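Local coordinates for protein oxaloacetate acetyl hydrolase (Cryphonectria parasitica, PDB 3LYE) that belongs to the phosphoenolpyruvate phosphomutase family of TIM-barrel proteins and forms an assembly of four chains, at residues Ile103-Thr108 and Ile149-Ala154; Glu144-Ile149 and Arg188-Asp193. All coordinates share one frame; numbering follows the deposited sequence.

Contact 1: Ile103-Thr108 and Ile149-Ala154; sequences IMVART and IRAAVA
Val105 packs against Ala151 and Ala152 in a buried helix-helix contact made by apolar side chains on the outer layer of the barrel, where helix 102-114 lies beside helix 142-158. The axes of the two segments come within 8.1 Å and run roughly the same way, at a crossing angle of -36°. Ala106 and Ala152 have the nearest CA atoms, 5.4 Å apart, and the small methyl side chains allow this approach. One branch of Val105 does the touching: CG1, set anti to the backbone N (chi1 172°), reaches across to Ala152 CB at 3.9 Å and lies 4.1 Å from Ala151 CB. It also rests 3.9 Å from the amide Ala152 N, so the valine meets the backbone of the second helix as well as its methyls. Successive helices of a TIM barrel alternate with parallel strands and pack side by side around them; here Val105 and Ala152 both also touch Leu122 of strand 119-122, the strand between the two helices in sequence. A second subunit also packs here, its Val294 on Ala106 and its Ala298 on Ala151. Further round helix 102-114, Met104 lies against Ala67 of a third subunit.

Contact 2: Glu144-Ile149 and Arg188-Asp193; sequences EYLVRI and RDEGAD
Leu146 lays its CD2 methyl on the aliphatic part of Glu190, 3.9 Å from Glu190 CG, the two side chains crossing at about a right angle. In this TIM-barrel fold the contact joins helix 142-158 to the chain around the C-terminal turn of helix 177-189, where a Schellman motif leads toward strand 194-197. Gly191 takes the positive phi of that motif (118°), and its N bonds back to Arg188 O at 3.0 Å. One turn along from Leu146, Ile149 offers its CG2 branch, anti to the backbone N, to Glu190 CB at 3.9 Å; the same methyl lies 4.4 Å from Ala192 CB. Thus CB and CG of Glu190 carry the apolar contact, while the chain bends at chi2 (-72°) and its carboxylate has Arg150, the residue that follows Ile149, as salt-bridge partner. The other branch of Ile149 is used within its own helix: CG1 sits 3.9 Å above one face of the Tyr145 ring, offset toward the rim. Beneath, Tyr145, Ile149 and Ala192 all touch Ala167 of strand 164-169. Arg188 grips the adjacent Asp189 side-on, NE and NH1 both reaching Asp189 OD1 from one face of the carboxylate, 42° out of its plane, with NH1 at 3.0 Å.

In the fold
Helix 142-158 is common to both contacts and Ile149 belongs to both. Contact 1 joins it to helix 102-114, earlier in the chain; contact 2 joins it to helix 177-189, later in the chain. The segments come in the order 103-108, 144-149, 149-154, 188-193, those of the two contacts alternating. The contact centres lie 10 Å apart. Strands 119-122 and 164-169, adjacent in the parallel sheet, lie beneath. Arg150 NH2 bridges the contacts, 3.0 Å from Glu190 OE2, and Val105 CG1 packs 3.5 Å from Arg148 O. Helix 142-158 thus packs on a helix before it and one after it, with a second subunit packing on both contacts, at Ala106 and Ala151 in contact 1 and at Val147 in contact 2.

Contact 1: Ile103-Thr108 and Ile149-Ala154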
# COMPACT_ATOMS: atom_id res chain seq x y z
N ILE A 103 10.83 -19.17 1.72
CA ILE A 103 10.71 -18.23 0.61
C ILE A 103 10.32 -16.84 1.13
O ILE A 103 10.83 -15.83 0.67
CB ILE A 103 9.72 -18.74 -0.41
CG1 ILE A 103 10.30 -19.97 -1.13
CG2 ILE A 103 9.32 -17.65 -1.39
CD1 ILE A 103 9.28 -20.73 -1.92
N MET A 104 9.42 -16.83 2.11
CA MET A 104 8.96 -15.59 2.72
C MET A 104 10.00 -15.00 3.67
O MET A 104 10.13 -13.78 3.75
CB MET A 104 7.61 -15.77 3.38
CG MET A 104 6.44 -15.75 2.42
SD MET A 104 6.29 -14.24 1.46
CE MET A 104 6.21 -13.02 2.75
N VAL A 105 10.73 -15.84 4.39
CA VAL A 105 11.77 -15.35 5.28
C VAL A 105 12.78 -14.58 4.43
O VAL A 105 13.21 -13.49 4.76
CB VAL A 105 12.45 -16.48 6.03
CG1 VAL A 105 13.64 -15.95 6.79
CG2 VAL A 105 11.46 -17.19 6.95
N ALA A 106 13.21 -15.21 3.34
CA ALA A 106 14.16 -14.59 2.42
C ALA A 106 13.61 -13.30 1.83
O ALA A 106 14.31 -12.29 1.77
CB ALA A 106 14.51 -15.56 1.31
N ARG A 107 12.35 -13.32 1.40
CA ARG A 107 11.72 -12.12 0.84
C ARG A 107 11.73 -10.99 1.86
O ARG A 107 12.02 -9.87 1.53
CB ARG A 107 10.29 -12.45 0.43
CG ARG A 107 9.60 -11.29 -0.24
CD ARG A 107 8.27 -11.76 -0.83
NE ARG A 107 7.50 -10.68 -1.44
CZ ARG A 107 7.74 -10.19 -2.66
NH1 ARG A 107 8.70 -10.71 -3.41
NH2 ARG A 107 7.03 -9.17 -3.11
N THR A 108 11.42 -11.31 3.11
CA THR A 108 11.39 -10.33 4.17
C THR A 108 12.77 -9.71 4.38
O THR A 108 12.91 -8.49 4.44
CB THR A 108 10.88 -10.98 5.48
OG1 THR A 108 9.53 -11.44 5.31
CG2 THR A 108 10.91 -9.97 6.62
N ILE A 149 16.47 -19.36 10.10
CA ILE A 149 17.73 -18.66 10.24
C ILE A 149 18.57 -18.82 8.97
O ILE A 149 19.13 -17.85 8.45
CB ILE A 149 18.51 -19.12 11.48
CG1 ILE A 149 17.71 -18.88 12.77
CG2 ILE A 149 19.84 -18.43 11.55
CD1 ILE A 149 17.42 -17.44 13.06
N ARG A 150 18.65 -20.04 8.46
CA ARG A 150 19.42 -20.33 7.26
C ARG A 150 18.97 -19.51 6.08
O ARG A 150 19.79 -18.98 5.33
CB ARG A 150 19.26 -21.84 6.94
CG ARG A 150 20.25 -22.52 6.09
CD ARG A 150 20.07 -24.05 6.15
NE ARG A 150 20.39 -24.62 7.46
CZ ARG A 150 19.58 -25.38 8.19
NH1 ARG A 150 18.37 -25.71 7.79
NH2 ARG A 150 19.99 -25.82 9.37
N ALA A 151 17.66 -19.44 5.89
CA ALA A 151 17.12 -18.66 4.78
C ALA A 151 17.51 -17.18 4.89
O ALA A 151 17.88 -16.54 3.92
CB ALA A 151 15.61 -18.83 4.69
N ALA A 152 17.40 -16.64 6.10
CA ALA A 152 17.73 -15.27 6.36
C ALA A 152 19.21 -14.96 6.13
O ALA A 152 19.54 -13.98 5.45
CB ALA A 152 17.30 -14.89 7.77
N VAL A 153 20.10 -15.78 6.66
CA VAL A 153 21.52 -15.59 6.51
C VAL A 153 21.92 -15.72 5.05
O VAL A 153 22.71 -14.91 4.54
CB VAL A 153 22.29 -16.58 7.39
CG1 VAL A 153 23.78 -16.56 7.06
CG2 VAL A 153 22.10 -16.25 8.83
N ALA A 154 21.41 -16.72 4.35
CA ALA A 154 21.77 -16.87 2.95
C ALA A 154 21.39 -15.63 2.16
O ALA A 154 22.11 -15.25 1.22
CB ALA A 154 21.12 -18.10 2.34

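Contact 2: Glu144-Ile149 and Arg188-Asp193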
# COMPACT_ATOMS: atom_id res chain seq x y z
N GLU A 144 13.24 -26.72 12.46
CA GLU A 144 12.35 -25.81 11.75
C GLU A 144 12.81 -24.36 11.95
O GLU A 144 12.70 -23.52 11.06
CB GLU A 144 10.92 -25.96 12.22
CG GLU A 144 10.26 -27.31 12.01
CD GLU A 144 8.81 -27.32 12.54
OE1 GLU A 144 7.94 -26.82 11.79
OE2 GLU A 144 8.54 -27.76 13.69
N TYR A 145 13.28 -24.05 13.15
CA TYR A 145 13.76 -22.72 13.42
C TYR A 145 15.03 -22.42 12.61
O TYR A 145 15.17 -21.34 12.05
CB TYR A 145 14.07 -22.57 14.89
CG TYR A 145 14.75 -21.32 15.31
CD1 TYR A 145 14.22 -20.07 14.99
CD2 TYR A 145 15.88 -21.35 16.11
CE1 TYR A 145 14.81 -18.91 15.44
CE2 TYR A 145 16.46 -20.20 16.58
CZ TYR A 145 15.93 -18.99 16.24
OH TYR A 145 16.53 -17.87 16.74
N LEU A 146 15.93 -23.39 12.53
CA LEU A 146 17.17 -23.21 11.79
C LEU A 146 16.91 -23.03 10.30
O LEU A 146 17.71 -22.38 9.64
CB LEU A 146 18.17 -24.30 12.10
CG LEU A 146 18.59 -24.34 13.55
CD1 LEU A 146 19.46 -25.56 13.81
CD2 LEU A 146 19.30 -23.07 13.95
N VAL A 147 15.81 -23.58 9.79
CA VAL A 147 15.44 -23.39 8.38
C VAL A 147 15.22 -21.85 8.21
O VAL A 147 15.64 -21.27 7.21
CB VAL A 147 14.15 -24.16 8.01
CG1 VAL A 147 13.62 -23.68 6.68
CG2 VAL A 147 14.45 -25.63 7.93
N ARG A 148 14.53 -21.23 9.16
CA ARG A 148 14.30 -19.78 9.08
C ARG A 148 15.62 -19.02 9.15
O ARG A 148 15.89 -18.13 8.32
CB ARG A 148 13.29 -19.32 10.19
CG ARG A 148 12.01 -20.24 10.14
CD ARG A 148 10.57 -19.84 10.38
NE ARG A 148 10.34 -19.74 11.75
CZ ARG A 148 9.23 -19.84 12.51
NH1 ARG A 148 8.03 -20.43 12.22
NH2 ARG A 148 9.44 -19.45 13.74
N ILE A 149 16.47 -19.36 10.10
CA ILE A 149 17.73 -18.66 10.24
C ILE A 149 18.57 -18.82 8.97
O ILE A 149 19.13 -17.85 8.45
CB ILE A 149 18.51 -19.12 11.48
CG1 ILE A 149 17.71 -18.88 12.77
CG2 ILE A 149 19.84 -18.43 11.55
CD1 ILE A 149 17.42 -17.44 13.06
N ARG A 188 23.77 -19.19 15.93
CA ARG A 188 25.05 -18.56 15.74
C ARG A 188 25.84 -19.36 14.65
O ARG A 188 26.42 -18.78 13.73
CB ARG A 188 25.84 -18.61 17.05
CG ARG A 188 27.28 -18.09 17.00
CD ARG A 188 28.04 -18.58 18.24
NE ARG A 188 28.10 -20.04 18.14
CZ ARG A 188 28.24 -20.92 19.13
NH1 ARG A 188 28.25 -22.21 18.81
NH2 ARG A 188 28.38 -20.56 20.41
N ASP A 189 25.84 -20.69 14.75
CA ASP A 189 26.57 -21.51 13.78
C ASP A 189 26.02 -21.34 12.39
O ASP A 189 26.76 -21.43 11.40
CB ASP A 189 26.60 -22.96 14.20
CG ASP A 189 27.55 -23.21 15.33
OD1 ASP A 189 28.28 -22.28 15.80
OD2 ASP A 189 27.55 -24.38 15.74
N GLU A 190 24.72 -21.09 12.28
CA GLU A 190 24.08 -20.89 10.98
C GLU A 190 24.34 -19.49 10.41
O GLU A 190 23.97 -19.24 9.25
CB GLU A 190 22.59 -21.19 11.01
CG GLU A 190 22.20 -22.59 11.36
CD GLU A 190 22.49 -23.61 10.28
OE1 GLU A 190 22.64 -23.24 9.10
OE2 GLU A 190 22.51 -24.80 10.64
N GLY A 191 24.90 -18.59 11.20
CA GLY A 191 25.23 -17.26 10.75
C GLY A 191 24.56 -16.07 11.41
O GLY A 191 24.80 -14.95 10.99
N ALA A 192 23.72 -16.28 12.41
CA ALA A 192 23.11 -15.16 13.08
C ALA A 192 24.23 -14.35 13.74
O ALA A 192 25.22 -14.89 14.25
CB ALA A 192 22.07 -15.62 14.06
N ASP A 193 24.02 -13.04 13.78
CA ASP A 193 24.98 -12.11 14.34
C ASP A 193 24.86 -11.77 15.81
O ASP A 193 25.85 -11.41 16.44
CB ASP A 193 24.86 -10.79 13.56
CG ASP A 193 25.12 -10.95 12.08
OD1 ASP A 193 24.19 -10.79 11.26
OD2 ASP A 193 26.29 -11.20 11.72